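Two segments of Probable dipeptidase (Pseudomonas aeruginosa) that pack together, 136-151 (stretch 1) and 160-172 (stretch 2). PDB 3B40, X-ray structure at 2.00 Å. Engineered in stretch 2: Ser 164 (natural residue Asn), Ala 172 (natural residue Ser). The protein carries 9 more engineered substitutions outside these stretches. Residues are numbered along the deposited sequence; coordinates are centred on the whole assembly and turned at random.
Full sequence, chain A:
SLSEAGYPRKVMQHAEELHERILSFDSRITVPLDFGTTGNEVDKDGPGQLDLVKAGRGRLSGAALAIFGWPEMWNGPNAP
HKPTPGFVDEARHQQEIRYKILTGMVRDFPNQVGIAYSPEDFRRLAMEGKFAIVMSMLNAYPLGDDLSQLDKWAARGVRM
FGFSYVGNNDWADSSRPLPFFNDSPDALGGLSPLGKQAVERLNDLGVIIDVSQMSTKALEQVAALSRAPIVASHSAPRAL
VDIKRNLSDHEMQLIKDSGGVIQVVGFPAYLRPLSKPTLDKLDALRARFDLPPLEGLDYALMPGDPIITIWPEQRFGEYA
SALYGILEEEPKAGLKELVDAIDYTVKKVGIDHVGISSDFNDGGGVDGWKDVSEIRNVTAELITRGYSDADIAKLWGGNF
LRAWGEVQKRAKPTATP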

ATOM      1  N   SER A 136      -5.096   7.558  -6.177  1.00 15.75           N
ATOM      2  CA  SER A 136      -4.708   6.243  -6.707  1.00 16.33           C
ATOM      3  C   SER A 136      -5.957   5.374  -6.696  1.00 15.91           C
ATOM      4  O   SER A 136      -7.028   5.848  -6.324  1.00 16.21           O
ATOM      5  CB  SER A 136      -3.566   5.637  -5.891  1.00 15.76           C
ATOM      6  OG  SER A 136      -3.881   5.618  -4.500  1.00 16.85           O
ATOM      7  N   MET A 137      -5.824   4.132  -7.143  1.00 16.44           N
ATOM      8  CA  MET A 137      -6.919   3.178  -7.180  1.00 16.19           C
ATOM      9  C   MET A 137      -6.241   1.848  -6.917  1.00 17.33           C
ATOM     10  O   MET A 137      -5.171   1.584  -7.476  1.00 18.23           O
ATOM     11  CB  MET A 137      -7.597   3.206  -8.574  1.00 15.94           C
ATOM     12  CG  MET A 137      -8.794   2.283  -8.745  1.00 15.83           C
ATOM     13  SD  MET A 137     -10.035   2.761  -9.987  1.00 15.21           S
ATOM     14  CE  MET A 137      -9.190   2.330 -11.456  1.00 15.25           C
ATOM     15  N   LEU A 138      -6.817   1.029  -6.044  1.00 17.58           N
ATOM     16  CA  LEU A 138      -6.254  -0.282  -5.786  1.00 18.84           C
ATOM     17  C   LEU A 138      -7.389  -1.277  -5.838  1.00 19.00           C
ATOM     18  O   LEU A 138      -8.431  -1.050  -5.220  1.00 20.15           O
ATOM     19  CB  LEU A 138      -5.503  -0.320  -4.432  1.00 18.31           C
ATOM     20  CG  LEU A 138      -4.764  -1.594  -3.990  1.00 18.13           C
ATOM     21  CD1 LEU A 138      -3.537  -1.857  -4.850  1.00 13.09           C
ATOM     22  CD2 LEU A 138      -4.321  -1.463  -2.524  1.00 18.24           C
ATOM     23  N   ASN A 139      -7.187  -2.336  -6.625  1.00 19.66           N
ATOM     24  CA  ASN A 139      -8.098  -3.496  -6.752  1.00 18.84           C
ATOM     25  C   ASN A 139      -9.015  -3.429  -7.987  1.00 19.06           C
ATOM     26  O   ASN A 139      -9.890  -2.551  -8.084  1.00 18.89           O
ATOM     27  CB  ASN A 139      -8.944  -3.675  -5.502  1.00 18.91           C
ATOM     28  CG  ASN A 139      -9.533  -5.074  -5.379  1.00 18.99           C
ATOM     29  OD1 ASN A 139      -9.155  -6.004  -6.103  1.00 14.91           O
ATOM     30  ND2 ASN A 139     -10.422  -5.236  -4.415  1.00 17.73           N
ATOM     31  N   ALA A 140      -8.824  -4.354  -8.926  1.00 17.92           N
ATOM     32  CA  ALA A 140      -9.674  -4.400 -10.132  1.00 17.52           C
ATOM     33  C   ALA A 140     -11.067  -5.006  -9.882  1.00 18.26           C
ATOM     34  O   ALA A 140     -11.942  -4.909 -10.741  1.00 18.05           O
ATOM     35  CB  ALA A 140      -8.964  -5.170 -11.241  1.00 17.30           C
ATOM     36  N   TYR A 141     -11.262  -5.639  -8.717  1.00 19.00           N
ATOM     37  CA  TYR A 141     -12.547  -6.264  -8.369  1.00 20.64           C
ATOM     38  C   TYR A 141     -13.801  -5.391  -8.651  1.00 21.38           C
ATOM     39  O   TYR A 141     -14.721  -5.847  -9.324  1.00 22.37           O
ATOM     40  CB  TYR A 141     -12.523  -6.791  -6.930  1.00 20.59           C
ATOM     41  CG  TYR A 141     -13.862  -7.336  -6.464  1.00 22.24           C
ATOM     42  CD1 TYR A 141     -14.265  -8.640  -6.810  1.00 21.98           C
ATOM     43  CD2 TYR A 141     -14.731  -6.554  -5.678  1.00 19.44           C
ATOM     44  CE1 TYR A 141     -15.495  -9.151  -6.394  1.00 21.08           C
ATOM     45  CE2 TYR A 141     -15.978  -7.067  -5.264  1.00 20.88           C
ATOM     46  CZ  TYR A 141     -16.339  -8.359  -5.623  1.00 20.23           C
ATOM     47  OH  TYR A 141     -17.549  -8.869  -5.215  1.00 22.66           O
ATOM     48  N   PRO A 142     -13.846  -4.129  -8.170  1.00 22.30           N
ATOM     49  CA  PRO A 142     -15.063  -3.349  -8.461  1.00 22.43           C
ATOM     50  C   PRO A 142     -15.363  -3.087  -9.948  1.00 23.29           C
ATOM     51  O   PRO A 142     -16.503  -2.732 -10.290  1.00 23.00           O
ATOM     52  CB  PRO A 142     -14.790  -2.016  -7.781  1.00 23.68           C
ATOM     53  CG  PRO A 142     -13.713  -2.286  -6.771  1.00 22.55           C
ATOM     54  CD  PRO A 142     -12.883  -3.366  -7.351  1.00 22.56           C
ATOM     55  N   LEU A 143     -14.373  -3.262 -10.829  1.00 23.21           N
ATOM     56  CA  LEU A 143     -14.514  -2.815 -12.215  1.00 24.38           C
ATOM     57  C   LEU A 143     -15.182  -3.832 -13.152  1.00 25.77           C
ATOM     58  O   LEU A 143     -15.523  -3.476 -14.280  1.00 26.19           O
ATOM     59  CB  LEU A 143     -13.165  -2.373 -12.812  1.00 23.96           C
ATOM     60  CG  LEU A 143     -12.194  -1.438 -12.078  1.00 23.25           C
ATOM     61  CD1 LEU A 143     -11.000  -1.113 -12.991  1.00 21.49           C
ATOM     62  CD2 LEU A 143     -12.921  -0.172 -11.636  1.00 21.32           C
ATOM     63  N   GLY A 144     -15.344  -5.083 -12.724  1.00 26.22           N
ATOM     64  CA  GLY A 144     -15.976  -6.090 -13.595  1.00 27.49           C
ATOM     65  C   GLY A 144     -15.128  -6.331 -14.836  1.00 28.20           C
ATOM     66  O   GLY A 144     -13.900  -6.291 -14.748  1.00 28.65           O
ATOM     67  N   ASP A 145     -15.767  -6.553 -15.987  1.00 28.44           N
ATOM     68  CA  ASP A 145     -15.054  -6.814 -17.252  1.00 28.95           C
ATOM     69  C   ASP A 145     -14.890  -5.570 -18.114  1.00 28.72           C
ATOM     70  O   ASP A 145     -14.534  -5.669 -19.293  1.00 29.24           O
ATOM     71  CB  ASP A 145     -15.777  -7.865 -18.101  1.00 29.49           C
ATOM     72  CG  ASP A 145     -15.892  -9.227 -17.417  1.00 32.79           C
ATOM     73  OD1 ASP A 145     -14.995  -9.584 -16.618  1.00 35.53           O
ATOM     74  OD2 ASP A 145     -16.894  -9.946 -17.693  1.00 36.48           O
ATOM     75  N   ASP A 146     -15.117  -4.393 -17.548  1.00 27.54           N
ATOM     76  CA  ASP A 146     -15.157  -3.207 -18.380  1.00 26.66           C
ATOM     77  C   ASP A 146     -13.830  -2.440 -18.360  1.00 25.97           C
ATOM     78  O   ASP A 146     -13.557  -1.668 -17.441  1.00 26.30           O
ATOM     79  CB  ASP A 146     -16.365  -2.350 -17.976  1.00 26.54           C
ATOM     80  CG  ASP A 146     -16.546  -1.132 -18.837  1.00 27.44           C
ATOM     81  OD1 ASP A 146     -15.928  -1.010 -19.920  1.00 26.21           O
ATOM     82  OD2 ASP A 146     -17.349  -0.273 -18.414  1.00 30.05           O
ATOM     83  N   LEU A 147     -13.018  -2.652 -19.392  1.00 24.37           N
ATOM     84  CA  LEU A 147     -11.735  -1.945 -19.564  1.00 24.35           C
ATOM     85  C   LEU A 147     -11.896  -0.425 -19.629  1.00 23.26           C
ATOM     86  O   LEU A 147     -11.032   0.331 -19.151  1.00 22.82           O
ATOM     87  CB  LEU A 147     -11.045  -2.441 -20.852  1.00 24.52           C
ATOM     88  CG  LEU A 147      -9.527  -2.379 -20.994  1.00 25.40           C
ATOM     89  CD1 LEU A 147      -8.803  -3.097 -19.855  1.00 27.01           C
ATOM     90  CD2 LEU A 147      -9.126  -2.976 -22.334  1.00 24.09           C
ATOM     91  N   SER A 148     -13.006   0.038 -20.201  1.00 22.56           N
ATOM     92  CA  SER A 148     -13.218   1.480 -20.316  1.00 22.09           C
ATOM     93  C   SER A 148     -13.386   2.141 -18.947  1.00 21.08           C
ATOM     94  O   SER A 148     -13.346   3.367 -18.849  1.00 21.12           O
ATOM     95  CB  SER A 148     -14.394   1.810 -21.242  1.00 22.30           C
ATOM     96  OG  SER A 148     -15.613   1.462 -20.633  1.00 24.10           O
ATOM     97  N   GLN A 149     -13.531   1.349 -17.876  1.00 20.64           N
ATOM     98  CA  GLN A 149     -13.546   1.940 -16.509  1.00 20.12           C
ATOM     99  C   GLN A 149     -12.193   2.580 -16.160  1.00 19.67           C
ATOM    100  O   GLN A 149     -12.125   3.487 -15.321  1.00 20.53           O
ATOM    101  CB  GLN A 149     -13.951   0.915 -15.417  1.00 20.45           C
ATOM    102  CG  GLN A 149     -15.377   0.378 -15.509  1.00 22.57           C
ATOM    103  CD  GLN A 149     -16.454   1.464 -15.371  1.00 26.78           C
ATOM    104  OE1 GLN A 149     -16.459   2.217 -14.411  1.00 30.53           O
ATOM    105  NE2 GLN A 149     -17.346   1.552 -16.342  1.00 31.44           N
ATOM    106  N   LEU A 150     -11.118   2.117 -16.795  1.00 18.67           N
ATOM    107  CA  LEU A 150      -9.801   2.721 -16.610  1.00 18.15           C
ATOM    108  C   LEU A 150      -9.779   4.152 -17.170  1.00 18.96           C
ATOM    109  O   LEU A 150      -9.348   5.077 -16.490  1.00 17.76           O
ATOM    110  CB  LEU A 150      -8.699   1.854 -17.239  1.00 18.09           C
ATOM    111  CG  LEU A 150      -8.504   0.458 -16.633  1.00 17.44           C
ATOM    112  CD1 LEU A 150      -7.384  -0.328 -17.347  1.00 14.52           C
ATOM    113  CD2 LEU A 150      -8.250   0.547 -15.097  1.00 17.19           C
ATOM    114  N   ASP A 151     -10.311   4.318 -18.387  1.00 19.69           N
ATOM    115  CA  ASP A 151     -10.402   5.616 -19.049  1.00 19.99           C
ATOM    116  C   ASP A 151     -11.241   6.602 -18.240  1.00 20.48           C
ATOM    117  O   ASP A 151     -10.862   7.759 -18.057  1.00 20.45           O
ATOM    118  CB  ASP A 151     -10.993   5.451 -20.464  1.00 20.26           C
ATOM    119  CG  ASP A 151     -10.195   4.477 -21.321  1.00 21.81           C
ATOM    120  OD1 ASP A 151      -9.496   4.948 -22.248  1.00 26.17           O
ATOM    121  OD2 ASP A 151     -10.245   3.248 -21.065  1.00 20.44           O
ATOM    122  N   MET A 160      -2.566   6.362 -10.587  1.00 13.32           N
ATOM    123  CA  MET A 160      -1.853   5.114 -10.274  1.00 11.41           C
ATOM    124  C   MET A 160      -2.939   4.067 -10.059  1.00 13.50           C
ATOM    125  O   MET A 160      -3.963   4.384  -9.466  1.00 13.93           O
ATOM    126  CB  MET A 160      -0.992   5.269  -8.985  1.00 11.94           C
ATOM    127  CG  MET A 160      -0.139   4.003  -8.570  1.00 11.60           C
ATOM    128  SD  MET A 160       1.242   4.150  -7.330  1.00  6.01           S
ATOM    129  CE  MET A 160       0.408   4.761  -5.866  1.00 15.61           C
ATOM    130  N   PHE A 161      -2.715   2.844 -10.559  1.00 12.85           N
ATOM    131  CA  PHE A 161      -3.664   1.729 -10.454  1.00 14.15           C
ATOM    132  C   PHE A 161      -2.924   0.438 -10.073  1.00 13.94           C
ATOM    133  O   PHE A 161      -1.935   0.026 -10.730  1.00 13.77           O
ATOM    134  CB  PHE A 161      -4.412   1.533 -11.801  1.00 14.91           C
ATOM    135  CG  PHE A 161      -5.368   0.354 -11.813  1.00 15.24           C
ATOM    136  CD1 PHE A 161      -5.018  -0.846 -12.427  1.00 14.90           C
ATOM    137  CD2 PHE A 161      -6.601   0.446 -11.199  1.00 15.54           C
ATOM    138  CE1 PHE A 161      -5.909  -1.950 -12.433  1.00 16.80           C
ATOM    139  CE2 PHE A 161      -7.486  -0.650 -11.202  1.00 18.17           C
ATOM    140  CZ  PHE A 161      -7.142  -1.833 -11.800  1.00 16.34           C
ATOM    141  N   GLY A 162      -3.369  -0.161  -8.984  1.00 14.33           N
ATOM    142  CA  GLY A 162      -2.900  -1.495  -8.598  1.00 14.90           C
ATOM    143  C   GLY A 162      -3.998  -2.484  -8.876  1.00 14.62           C
ATOM    144  O   GLY A 162      -5.137  -2.276  -8.490  1.00 16.26           O
ATOM    145  N   PHE A 163      -3.679  -3.540  -9.598  1.00 15.18           N
ATOM    146  CA  PHE A 163      -4.663  -4.566  -9.927  1.00 14.88           C
ATOM    147  C   PHE A 163      -5.219  -5.297  -8.735  1.00 15.41           C
ATOM    148  O   PHE A 163      -6.354  -5.806  -8.783  1.00 15.24           O
ATOM    149  CB  PHE A 163      -3.985  -5.630 -10.778  1.00 15.45           C
ATOM    150  CG  PHE A 163      -3.758  -5.220 -12.206  1.00 15.81           C
ATOM    151  CD1 PHE A 163      -4.527  -5.774 -13.202  1.00 14.94           C
ATOM    152  CD2 PHE A 163      -2.731  -4.319 -12.554  1.00 16.58           C
ATOM    153  CE1 PHE A 163      -4.320  -5.425 -14.547  1.00 17.45           C
ATOM    154  CE2 PHE A 163      -2.535  -3.955 -13.877  1.00 19.17           C
ATOM    155  CZ  PHE A 163      -3.316  -4.528 -14.881  1.00 17.11           C
ATOM    156  N   SER A 164      -4.409  -5.434  -7.687  1.00 15.36           N
ATOM    157  CA  SER A 164      -4.746  -6.402  -6.652  1.00 15.19           C
ATOM    158  C   SER A 164      -4.894  -5.838  -5.285  1.00 15.49           C
ATOM    159  O   SER A 164      -4.341  -4.799  -4.973  1.00 17.06           O
ATOM    160  CB  SER A 164      -3.702  -7.521  -6.583  1.00 14.60           C
ATOM    161  OG  SER A 164      -3.602  -8.210  -7.810  1.00 15.23           O
ATOM    162  N   TYR A 165      -5.682  -6.544  -4.485  1.00 16.18           N
ATOM    163  CA  TYR A 165      -5.629  -6.485  -3.042  1.00 17.10           C
ATOM    164  C   TYR A 165      -5.539  -7.947  -2.552  1.00 17.20           C
ATOM    165  O   TYR A 165      -5.054  -8.834  -3.282  1.00 18.04           O
ATOM    166  CB  TYR A 165      -6.860  -5.736  -2.504  1.00 17.10           C
ATOM    167  CG  TYR A 165      -6.831  -5.372  -1.037  1.00 16.65           C
ATOM    168  CD1 TYR A 165      -5.888  -4.460  -0.518  1.00 17.84           C
ATOM    169  CD2 TYR A 165      -7.765  -5.925  -0.163  1.00 16.36           C
ATOM    170  CE1 TYR A 165      -5.882  -4.120   0.873  1.00 17.38           C
ATOM    171  CE2 TYR A 165      -7.749  -5.622   1.196  1.00 19.55           C
ATOM    172  CZ  TYR A 165      -6.818  -4.708   1.710  1.00 19.79           C
ATOM    173  OH  TYR A 165      -6.857  -4.405   3.057  1.00 16.88           O
ATOM    174  N   VAL A 166      -5.943  -8.191  -1.315  1.00 17.31           N
ATOM    175  CA  VAL A 166      -6.251  -9.550  -0.824  1.00 17.30           C
ATOM    176  C   VAL A 166      -7.419 -10.138  -1.656  1.00 16.26           C
ATOM    177  O   VAL A 166      -8.392  -9.433  -1.956  1.00 16.66           O
ATOM    178  CB  VAL A 166      -6.603  -9.495   0.699  1.00 17.31           C
ATOM    179  CG1 VAL A 166      -6.981 -10.861   1.217  1.00 18.93           C
ATOM    180  CG2 VAL A 166      -5.412  -8.989   1.511  1.00 16.73           C
ATOM    181  N   GLY A 167      -7.315 -11.407  -2.057  1.00 16.68           N
ATOM    182  CA  GLY A 167      -8.354 -12.052  -2.857  1.00 15.36           C
ATOM    183  C   GLY A 167      -8.006 -11.991  -4.339  1.00 15.61           C
ATOM    184  O   GLY A 167      -7.523 -10.975  -4.820  1.00 15.28           O
ATOM    185  N   ASN A 168      -8.198 -13.089  -5.061  1.00 14.90           N
ATOM    186  CA  ASN A 168      -8.025 -13.074  -6.512  1.00 15.12           C
ATOM    187  C   ASN A 168      -9.106 -12.206  -7.111  1.00 15.33           C
ATOM    188  O   ASN A 168     -10.162 -12.029  -6.505  1.00 15.78           O
ATOM    189  CB  ASN A 168      -8.163 -14.484  -7.104  1.00 14.62           C
ATOM    190  CG  ASN A 168      -6.999 -15.409  -6.750  1.00 13.84           C
ATOM    191  OD1 ASN A 168      -5.890 -14.960  -6.472  1.00 14.49           O
ATOM    192  ND2 ASN A 168      -7.241 -16.724  -6.805  1.00 10.04           N
ATOM    193  N   ASN A 169      -8.870 -11.667  -8.303  1.00 15.52           N
ATOM    194  CA  ASN A 169      -9.976 -11.076  -9.055  1.00 16.11           C
ATOM    195  C   ASN A 169      -9.836 -11.466 -10.526  1.00 16.47           C
ATOM    196  O   ASN A 169      -8.880 -12.178 -10.891  1.00 16.54           O
ATOM    197  CB  ASN A 169     -10.036  -9.533  -8.857  1.00 15.05           C
ATOM    198  CG  ASN A 169      -8.834  -8.832  -9.422  1.00 16.27           C
ATOM    199  OD1 ASN A 169      -8.561  -8.904 -10.645  1.00 18.79           O
ATOM    200  ND2 ASN A 169      -8.097  -8.134  -8.558  1.00 12.55           N
ATOM    201  N   ASP A 170     -10.786 -11.030 -11.358  1.00 15.61           N
ATOM    202  CA  ASP A 170     -10.859 -11.498 -12.758  1.00 16.57           C
ATOM    203  C   ASP A 170      -9.807 -10.921 -13.703  1.00 15.91           C
ATOM    204  O   ASP A 170      -9.699 -11.353 -14.836  1.00 16.29           O
ATOM    205  CB  ASP A 170     -12.253 -11.265 -13.342  1.00 16.68           C
ATOM    206  CG  ASP A 170     -13.317 -12.084 -12.622  1.00 17.10           C
ATOM    207  OD1 ASP A 170     -13.007 -13.163 -12.078  1.00 20.69           O
ATOM    208  OD2 ASP A 170     -14.454 -11.644 -12.586  1.00 19.76           O
ATOM    209  N   TRP A 171      -9.042  -9.952 -13.229  1.00 15.68           N
ATOM    210  CA  TRP A 171      -7.937  -9.334 -13.993  1.00 15.50           C
ATOM    211  C   TRP A 171      -6.552  -9.878 -13.613  1.00 14.38           C
ATOM    212  O   TRP A 171      -5.665  -9.986 -14.455  1.00 13.93           O
ATOM    213  CB  TRP A 171      -7.953  -7.822 -13.746  1.00 16.34           C
ATOM    214  CG  TRP A 171      -9.079  -7.081 -14.420  1.00 19.16           C
ATOM    215  CD1 TRP A 171     -10.292  -7.599 -14.815  1.00 23.47           C
ATOM    216  CD2 TRP A 171      -9.087  -5.697 -14.822  1.00 18.22           C
ATOM    217  NE1 TRP A 171     -11.064  -6.604 -15.401  1.00 25.35           N
ATOM    218  CE2 TRP A 171     -10.351  -5.432 -15.411  1.00 22.74           C
ATOM    219  CE3 TRP A 171      -8.167  -4.653 -14.711  1.00 18.62           C
ATOM    220  CZ2 TRP A 171     -10.705  -4.160 -15.904  1.00 21.11           C
ATOM    221  CZ3 TRP A 171      -8.519  -3.391 -15.195  1.00 20.20           C
ATOM    222  CH2 TRP A 171      -9.775  -3.159 -15.786  1.00 20.54           C
ATOM    223  N   ALA A 172      -6.364 -10.180 -12.330  1.00 13.46           N
ATOM    224  CA  ALA A 172      -5.052 -10.571 -11.824  1.00 12.83           C
ATOM    225  C   ALA A 172      -5.205 -11.479 -10.612  1.00 12.42           C
ATOM    226  O   ALA A 172      -6.096 -11.249  -9.773  1.00 11.99           O
ATOM    227  CB  ALA A 172      -4.285  -9.311 -11.412  1.00 12.48           C
TER
HETATM  228  O   HOH W   1     -10.432  -8.331  -3.442  1.00 15.80           O
HETATM  229  O   HOH W   2      -7.907  -8.428  -5.640  1.00 22.09           O
HETATM  230  O   HOH W   3     -15.032  -9.309 -13.712  1.00 42.61           O

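The two stretches begin as neighbouring parallel strands around Met 137 and Phe 161, whose axes lie 8° apart and approach to 4.7 Å. The backbone ladder is strongest at its later rungs. Gly 162 N donates to Met 137 O at 2.9 Å, Asn 139 N donates to Gly 162 O at 2.8 Å, and both bonds are nearly straight; the bond from Met 137 N to Met 160 O, 3.0 Å long, is bent and weak. Further along the chains stay in touch, with Ala 140 N donating to Phe 163 O at 2.9 Å.

On the sheet face that carries Leu 138, the missing side chain of Gly 162 leaves a hollow, and Leu 138 fills it. A beta carbon built on Gly 162 would lie about 2.5 Å from Leu 138 CD1, so the leucine occupies the space a larger residue would need. The same methyl, Leu 138 CD1, presses to 3.1 Å from Ser 164 O, while Leu 138 CD2 lies 3.9 Å from Tyr 165 CD1. Ser 164 is an engineered residue; its CA-to-CB bond points away from the first stretch.

The other face, carrying Met 137 and Phe 161, opens into a larger apolar pocket. The Phe 161 ring is the bump that enters it. Leu 150, from the helix of the first stretch, covers one face of the ring: its CD2 sits 4.1 Å from the centroid of Phe 161 and only 6° off the ring normal, a CH-pi contact. Ala 140 CB meets the ring edge, 3.8 Å from Phe 161 CZ. Met 137 CE closes in tightly, 3.2 Å from Phe 161 CD2, and its sulfur lies at the ring edge. Leu 143 CD1 adds a further contact, 4.0 Å from Phe 161 CE2.

Trp 171 is the second large bump and has the greatest area covered by the opposing stretch. Its indole lies in a hollow lined by the bend of the first stretch and the helix that follows. Ala 140 is small enough to let the ring come close, with CB 3.6 Å from Trp 171 CE3. Leu 143 CD1 is 3.7 Å from Trp 171 CH2, and Leu 150 CD1 is 3.9 Å from Trp 171 CZ3; Leu 143 and Leu 150 thus touch both aromatic residues. The polar corner of the indole is also satisfied, though weakly, as Trp 171 NE1 donates to Gly 144 O at 2.9 Å.

Polar groups are also built into the contact, from the buried Asn 139 and Asn 169 to the exposed Asp 145 and Asp 170. Asn 169 ND2 donates to Phe 163 O within its own stretch and makes a long, weak bond to Asn 139 OD1 at 3.4 Å; Asn 169 OD1 accepts from the backbone nitrogens of Trp 171 and Ala 172, bracing the loop that presents the indole. Water fills gaps between the chains: one links Asn 139 ND2 to Val 166 O, and another donates to Asp 145 OD1 and Asp 170 OD2, bridging two like-charged carboxylates 4.6 Å apart.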